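Local atomic coordinates of dual function macrocyclase-peptidase POPB (Galerina marginata, PDB entry 5N4B), a protein that cleaves peptide bonds after proline and also macrocyclises a 25-residue intermediate in the biosynthesis of the amanitin mushroom toxins. Residues W208-P221 with D232-Q246. The protein carries 1 engineered substitution. Numbering follows the deposited sequence.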
loop_
_atom_site.group_PDB
_atom_site.type_symbol
_atom_site.label_atom_id
_atom_site.label_comp_id
_atom_site.label_asym_id
_atom_site.label_seq_id
_atom_site.Cartn_x
_atom_site.Cartn_y
_atom_site.Cartn_z
ATOM N N TRP A 208 7.572 6.856 19.640
ATOM C CA TRP A 208 7.947 7.024 21.027
ATOM C C TRP A 208 9.075 8.022 21.179
ATOM O O TRP A 208 9.992 8.093 20.357
ATOM C CB TRP A 208 8.441 5.705 21.601
ATOM C CG TRP A 208 7.341 4.663 21.865
ATOM C CD1 TRP A 208 6.855 3.726 20.979
ATOM C CD2 TRP A 208 6.625 4.463 23.092
ATOM N NE1 TRP A 208 5.868 2.978 21.574
ATOM C CE2 TRP A 208 5.705 3.405 22.864
ATOM C CE3 TRP A 208 6.650 5.067 24.355
ATOM C CZ2 TRP A 208 4.861 2.931 23.841
ATOM C CZ3 TRP A 208 5.777 4.599 25.333
ATOM C CH2 TRP A 208 4.903 3.552 25.081
ATOM N N THR A 209 9.031 8.767 22.282
ATOM C CA THR A 209 10.213 9.464 22.720
ATOM C C THR A 209 11.210 8.459 23.303
ATOM O O THR A 209 10.838 7.373 23.787
ATOM C CB THR A 209 9.859 10.577 23.701
ATOM O OG1 THR A 209 9.021 10.069 24.746
ATOM C CG2 THR A 209 9.153 11.730 22.985
ATOM N N LYS A 210 12.496 8.804 23.202
ATOM C CA LYS A 210 13.552 7.869 23.545
ATOM C C LYS A 210 13.695 7.648 25.044
ATOM O O LYS A 210 14.390 6.709 25.459
ATOM C CB LYS A 210 14.871 8.268 22.891
ATOM C CG LYS A 210 15.155 7.672 21.541
ATOM C CD LYS A 210 13.983 7.650 20.609
ATOM C CE LYS A 210 14.435 7.072 19.235
ATOM N NZ LYS A 210 13.340 6.983 18.210
ATOM N N ASP A 211 13.016 8.459 25.850
ATOM C CA ASP A 211 12.874 8.225 27.274
ATOM C C ASP A 211 11.752 7.243 27.626
ATOM O O ASP A 211 11.532 6.969 28.809
ATOM C CB ASP A 211 12.678 9.577 27.980
ATOM C CG ASP A 211 11.434 10.335 27.472
ATOM O OD1 ASP A 211 10.572 9.695 26.832
ATOM O OD2 ASP A 211 11.354 11.593 27.645
ATOM N N SER A 212 11.026 6.752 26.615
ATOM C CA SER A 212 9.930 5.797 26.770
ATOM C C SER A 212 8.787 6.301 27.627
ATOM O O SER A 212 7.950 5.508 28.086
ATOM C CB SER A 212 10.413 4.450 27.291
ATOM O OG SER A 212 11.313 3.810 26.385
ATOM N N LYS A 213 8.660 7.613 27.776
ATOM C CA LYS A 213 7.595 8.135 28.619
ATOM C C LYS A 213 6.278 8.268 27.876
ATOM O O LYS A 213 5.227 8.395 28.504
ATOM C CB LYS A 213 8.006 9.521 29.157
ATOM C CG LYS A 213 9.215 9.505 30.078
ATOM C CD LYS A 213 9.495 10.911 30.578
ATOM C CE LYS A 213 10.566 10.942 31.672
ATOM N NZ LYS A 213 10.982 12.374 31.884
ATOM N N GLY A 214 6.321 8.282 26.555
ATOM C CA GLY A 214 5.120 8.560 25.790
ATOM C C GLY A 214 5.439 8.482 24.315
ATOM O O GLY A 214 6.578 8.227 23.913
ATOM N N PHE A 215 4.427 8.793 23.522
ATOM C CA PHE A 215 4.561 8.731 22.087
ATOM C C PHE A 215 3.767 9.801 21.380
ATOM O O PHE A 215 2.751 10.299 21.862
ATOM C CB PHE A 215 4.150 7.348 21.538
ATOM C CG PHE A 215 2.788 6.889 21.961
ATOM C CD1 PHE A 215 1.661 7.323 21.284
ATOM C CD2 PHE A 215 2.631 6.020 23.022
ATOM C CE1 PHE A 215 0.378 6.907 21.685
ATOM C CE2 PHE A 215 1.360 5.626 23.415
ATOM C CZ PHE A 215 0.252 6.092 22.754
ATOM N N LEU A 216 4.273 10.158 20.229
ATOM C CA LEU A 216 3.594 11.085 19.337
ATOM C C LEU A 216 2.712 10.315 18.376
ATOM O O LEU A 216 3.062 9.214 17.925
ATOM C CB LEU A 216 4.583 11.939 18.531
ATOM C CG LEU A 216 5.400 12.887 19.425
ATOM C CD1 LEU A 216 6.762 12.342 19.670
ATOM C CD2 LEU A 216 5.439 14.225 18.903
ATOM N N TYR A 217 1.588 10.920 18.019
ATOM C CA TYR A 217 0.572 10.355 17.139
ATOM C C TYR A 217 -0.267 11.496 16.572
ATOM O O TYR A 217 -0.473 12.522 17.226
ATOM C CB TYR A 217 -0.307 9.367 17.911
ATOM C CG TYR A 217 -1.220 10.028 18.905
ATOM C CD1 TYR A 217 -0.756 10.486 20.144
ATOM C CD2 TYR A 217 -2.514 10.294 18.563
ATOM C CE1 TYR A 217 -1.589 11.149 21.008
ATOM C CE2 TYR A 217 -3.354 10.979 19.423
ATOM C CZ TYR A 217 -2.884 11.423 20.631
ATOM O OH TYR A 217 -3.733 12.133 21.490
ATOM N N GLN A 218 -0.770 11.297 15.356
ATOM C CA GLN A 218 -1.652 12.265 14.719
ATOM C C GLN A 218 -3.100 11.927 15.037
ATOM O O GLN A 218 -3.536 10.777 14.899
ATOM C CB GLN A 218 -1.450 12.297 13.222
ATOM C CG GLN A 218 -2.400 13.301 12.547
ATOM C CD GLN A 218 -1.996 13.523 11.131
ATOM O OE1 GLN A 218 -1.471 14.573 10.796
ATOM N NE2 GLN A 218 -2.160 12.511 10.283
ATOM N N ARG A 219 -3.850 12.926 15.440
ATOM C CA ARG A 219 -5.268 12.709 15.622
ATOM C C ARG A 219 -6.096 13.843 15.038
ATOM O O ARG A 219 -5.597 14.891 14.629
ATOM C CB ARG A 219 -5.650 12.510 17.060
ATOM C CG ARG A 219 -5.250 13.719 17.851
ATOM C CD ARG A 219 -6.087 13.876 19.063
ATOM N NE ARG A 219 -7.502 14.121 18.781
ATOM C CZ ARG A 219 -8.388 14.319 19.735
ATOM N NH1 ARG A 219 -7.999 14.298 21.010
ATOM N NH2 ARG A 219 -9.640 14.531 19.395
ATOM N N TYR A 220 -7.359 13.586 14.970
ATOM C CA TYR A 220 -8.343 14.477 14.394
ATOM C C TYR A 220 -9.340 14.946 15.432
ATOM O O TYR A 220 -9.413 14.365 16.519
ATOM C CB TYR A 220 -9.035 13.778 13.241
ATOM C CG TYR A 220 -8.120 13.704 12.047
ATOM C CD1 TYR A 220 -8.095 14.737 11.111
ATOM C CD2 TYR A 220 -7.210 12.670 11.898
ATOM C CE1 TYR A 220 -7.259 14.702 10.015
ATOM C CE2 TYR A 220 -6.356 12.650 10.805
ATOM C CZ TYR A 220 -6.394 13.663 9.885
ATOM O OH TYR A 220 -5.510 13.604 8.801
ATOM N N PRO A 221 -10.130 15.978 15.139
ATOM C CA PRO A 221 -11.125 16.421 16.109
ATOM C C PRO A 221 -12.123 15.324 16.387
ATOM O O PRO A 221 -12.503 14.569 15.479
ATOM C CB PRO A 221 -11.784 17.615 15.419
ATOM C CG PRO A 221 -10.695 18.145 14.483
ATOM C CD PRO A 221 -9.999 16.900 13.999
ATOM N N ASP A 232 -11.587 14.246 7.094
ATOM C CA ASP A 232 -10.522 14.328 8.063
ATOM C C ASP A 232 -9.832 15.659 7.842
ATOM O O ASP A 232 -9.082 15.824 6.870
ATOM C CB ASP A 232 -9.577 13.144 7.873
ATOM C CG ASP A 232 -10.278 11.817 8.020
ATOM O OD1 ASP A 232 -11.121 11.653 8.933
ATOM O OD2 ASP A 232 -9.964 10.932 7.183
ATOM N N ARG A 233 -10.081 16.602 8.735
ATOM C CA ARG A 233 -9.513 17.941 8.639
ATOM C C ARG A 233 -9.017 18.363 10.012
ATOM O O ARG A 233 -9.430 17.842 11.050
ATOM C CB ARG A 233 -10.513 18.963 8.091
ATOM C CG ARG A 233 -10.933 18.713 6.684
ATOM C CD ARG A 233 -9.800 19.045 5.733
ATOM N NE ARG A 233 -10.217 18.972 4.331
ATOM C CZ ARG A 233 -10.179 17.876 3.578
ATOM N NH1 ARG A 233 -9.740 16.710 4.062
ATOM N NH2 ARG A 233 -10.596 17.956 2.323
ATOM N N ASN A 234 -8.143 19.371 10.016
ATOM C CA ASN A 234 -7.637 19.942 11.255
ATOM C C ASN A 234 -6.896 18.900 12.096
ATOM O O ASN A 234 -7.000 18.858 13.328
ATOM C CB ASN A 234 -8.751 20.635 12.061
ATOM C CG ASN A 234 -9.325 21.820 11.333
ATOM O OD1 ASN A 234 -8.722 22.922 11.285
ATOM N ND2 ASN A 234 -10.435 21.604 10.721
ATOM N N ALA A 235 -6.023 18.158 11.415
ATOM C CA ALA A 235 -5.133 17.220 12.098
ATOM C C ALA A 235 -4.256 17.921 13.114
ATOM O O ALA A 235 -3.855 19.092 12.961
ATOM C CB ALA A 235 -4.225 16.518 11.098
ATOM N N MET A 236 -3.929 17.180 14.148
ATOM C CA MET A 236 -3.077 17.635 15.236
ATOM C C MET A 236 -2.023 16.570 15.475
ATOM O O MET A 236 -2.349 15.389 15.653
ATOM C CB MET A 236 -3.875 17.788 16.554
ATOM C CG MET A 236 -4.966 18.819 16.494
ATOM S SD MET A 236 -6.209 18.599 17.773
ATOM C CE MET A 236 -7.257 17.414 16.929
ATOM N N MET A 237 -0.765 16.968 15.544
ATOM C CA MET A 237 0.266 16.081 16.061
ATOM C C MET A 237 0.303 16.242 17.576
ATOM O O MET A 237 0.476 17.350 18.092
ATOM C CB MET A 237 1.627 16.382 15.430
ATOM C CG MET A 237 2.745 15.492 15.909
ATOM S SD MET A 237 2.531 13.739 15.639
ATOM C CE MET A 237 2.465 13.715 13.859
ATOM N N CYS A 238 0.135 15.146 18.282
ATOM C CA CYS A 238 -0.050 15.144 19.712
ATOM C C CYS A 238 0.939 14.208 20.371
ATOM O O CYS A 238 1.563 13.352 19.706
ATOM C CB CYS A 238 -1.459 14.681 20.081
ATOM S SG CYS A 238 -2.746 15.832 19.560
ATOM N N TYR A 239 1.076 14.385 21.682
ATOM C CA TYR A 239 1.918 13.548 22.523
ATOM C C TYR A 239 1.103 12.984 23.669
ATOM O O TYR A 239 0.417 13.734 24.373
ATOM C CB TYR A 239 3.111 14.353 23.053
ATOM C CG TYR A 239 3.969 13.624 24.008
ATOM C CD1 TYR A 239 4.929 12.688 23.614
ATOM C CD2 TYR A 239 3.806 13.894 25.363
ATOM C CE1 TYR A 239 5.708 12.045 24.623
ATOM C CE2 TYR A 239 4.531 13.263 26.308
ATOM C CZ TYR A 239 5.463 12.379 25.954
ATOM O OH TYR A 239 6.136 11.814 27.040
ATOM N N HIS A 240 1.148 11.663 23.827
ATOM C CA HIS A 240 0.486 10.944 24.902
ATOM C C HIS A 240 1.509 10.400 25.884
ATOM O O HIS A 240 2.417 9.659 25.487
ATOM C CB HIS A 240 -0.315 9.770 24.339
ATOM C CG HIS A 240 -0.958 8.972 25.409
ATOM N ND1 HIS A 240 -1.956 9.496 26.193
ATOM C CD2 HIS A 240 -0.665 7.768 25.936
ATOM C CE1 HIS A 240 -2.311 8.613 27.114
ATOM N NE2 HIS A 240 -1.545 7.548 26.978
ATOM N N LYS A 241 1.367 10.761 27.172
ATOM C CA LYS A 241 2.194 10.221 28.235
ATOM C C LYS A 241 1.589 8.912 28.736
ATOM O O LYS A 241 0.388 8.842 29.043
ATOM C CB LYS A 241 2.278 11.260 29.351
ATOM C CG LYS A 241 3.047 10.765 30.552
ATOM C CD LYS A 241 3.139 11.861 31.609
ATOM C CE LYS A 241 3.952 11.356 32.778
ATOM N NZ LYS A 241 3.743 12.240 33.975
ATOM N N VAL A 242 2.405 7.863 28.801
ATOM C CA VAL A 242 1.911 6.576 29.294
ATOM C C VAL A 242 1.383 6.721 30.698
ATOM O O VAL A 242 2.008 7.359 31.553
ATOM C CB VAL A 242 3.019 5.524 29.241
ATOM C CG1 VAL A 242 2.563 4.224 29.855
ATOM C CG2 VAL A 242 3.432 5.267 27.820
ATOM N N GLY A 243 0.230 6.087 30.948
ATOM C CA GLY A 243 -0.382 6.107 32.270
ATOM C C GLY A 243 -1.278 7.282 32.528
ATOM O O GLY A 243 -1.540 7.601 33.701
ATOM N N THR A 244 -1.730 7.956 31.475
ATOM C CA THR A 244 -2.638 9.090 31.578
ATOM C C THR A 244 -3.788 8.860 30.614
ATOM O O THR A 244 -3.709 8.022 29.715
ATOM C CB THR A 244 -1.983 10.450 31.229
ATOM O OG1 THR A 244 -1.600 10.470 29.827
ATOM C CG2 THR A 244 -0.796 10.742 32.069
ATOM N N THR A 245 -4.858 9.629 30.819
ATOM C CA THR A 245 -5.952 9.685 29.864
ATOM C C THR A 245 -5.635 10.725 28.780
ATOM O O THR A 245 -4.785 11.608 28.935
ATOM C CB THR A 245 -7.275 10.108 30.542
ATOM O OG1 THR A 245 -7.219 11.492 30.871
ATOM C CG2 THR A 245 -7.578 9.363 31.795
ATOM N N GLN A 246 -6.363 10.633 27.674
ATOM C CA GLN A 246 -6.099 11.490 26.524
ATOM C C GLN A 246 -6.348 12.964 26.816
ATOM O O GLN A 246 -5.798 13.813 26.109
ATOM C CB GLN A 246 -6.911 10.996 25.318
ATOM C CG GLN A 246 -6.556 11.666 23.992
ATOM C CD GLN A 246 -7.238 11.029 22.820
ATOM O OE1 GLN A 246 -8.325 10.428 22.937
ATOM N NE2 GLN A 246 -6.598 11.119 21.670
HETATM O O HOH W 1 8.967 12.857 26.584
HETATM O O HOH W 2 4.858 7.958 31.272
HETATM O O HOH W 3 -6.369 15.381 6.887
#
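The ring of Tyr239 lies across the backbone of Gly214, its CE1 3.6 Å from Gly214 C and its OH equally near Gly214 CA. Glycine suits this position because a CB there would run into the ring and the carbonyl O of His240. With CG anti to the backbone N (chi1 175°), the ring extends along the strand until Tyr239 OH shares a water with Asp211 OD2. Asp211 OD1 meanwhile takes the N-H of Lys213, an Asx turn, and the hydroxyl of Thr209 from the opposite face of its carboxylate.

Strands 214-219 and 236-241 run antiparallel as the two middle strands of a four-stranded blade of the beta-propeller. On the face bearing Tyr217, aromatic and polar groups mix: His240 CB sits over the Phe215 ring, 4.3 Å from its centroid, and Gln246 NE2 donates to Tyr217 OH at 3.0 Å, with the hydroxyl close to the amide plane, while Gln246 OE1 accepts from the backbone N of Lys199. Asp249 binds both Tyr217 OH and His240 ND1.

Near the strand ends, Arg219 bends back at chi3 (-64°), and its NE and NH2 together grip Tyr220 O. The flexible thioether of Met236 lets CE settle 3.6 Å from Tyr220 C. Beyond it, the Tyr220 ring is sandwiched between Asp232 CB and Ala235 CA on opposite faces. Asp232, whose carboxylate forms a salt bridge with Lys202, lies about 7 Å, side chain to side chain, from the catalytic His699.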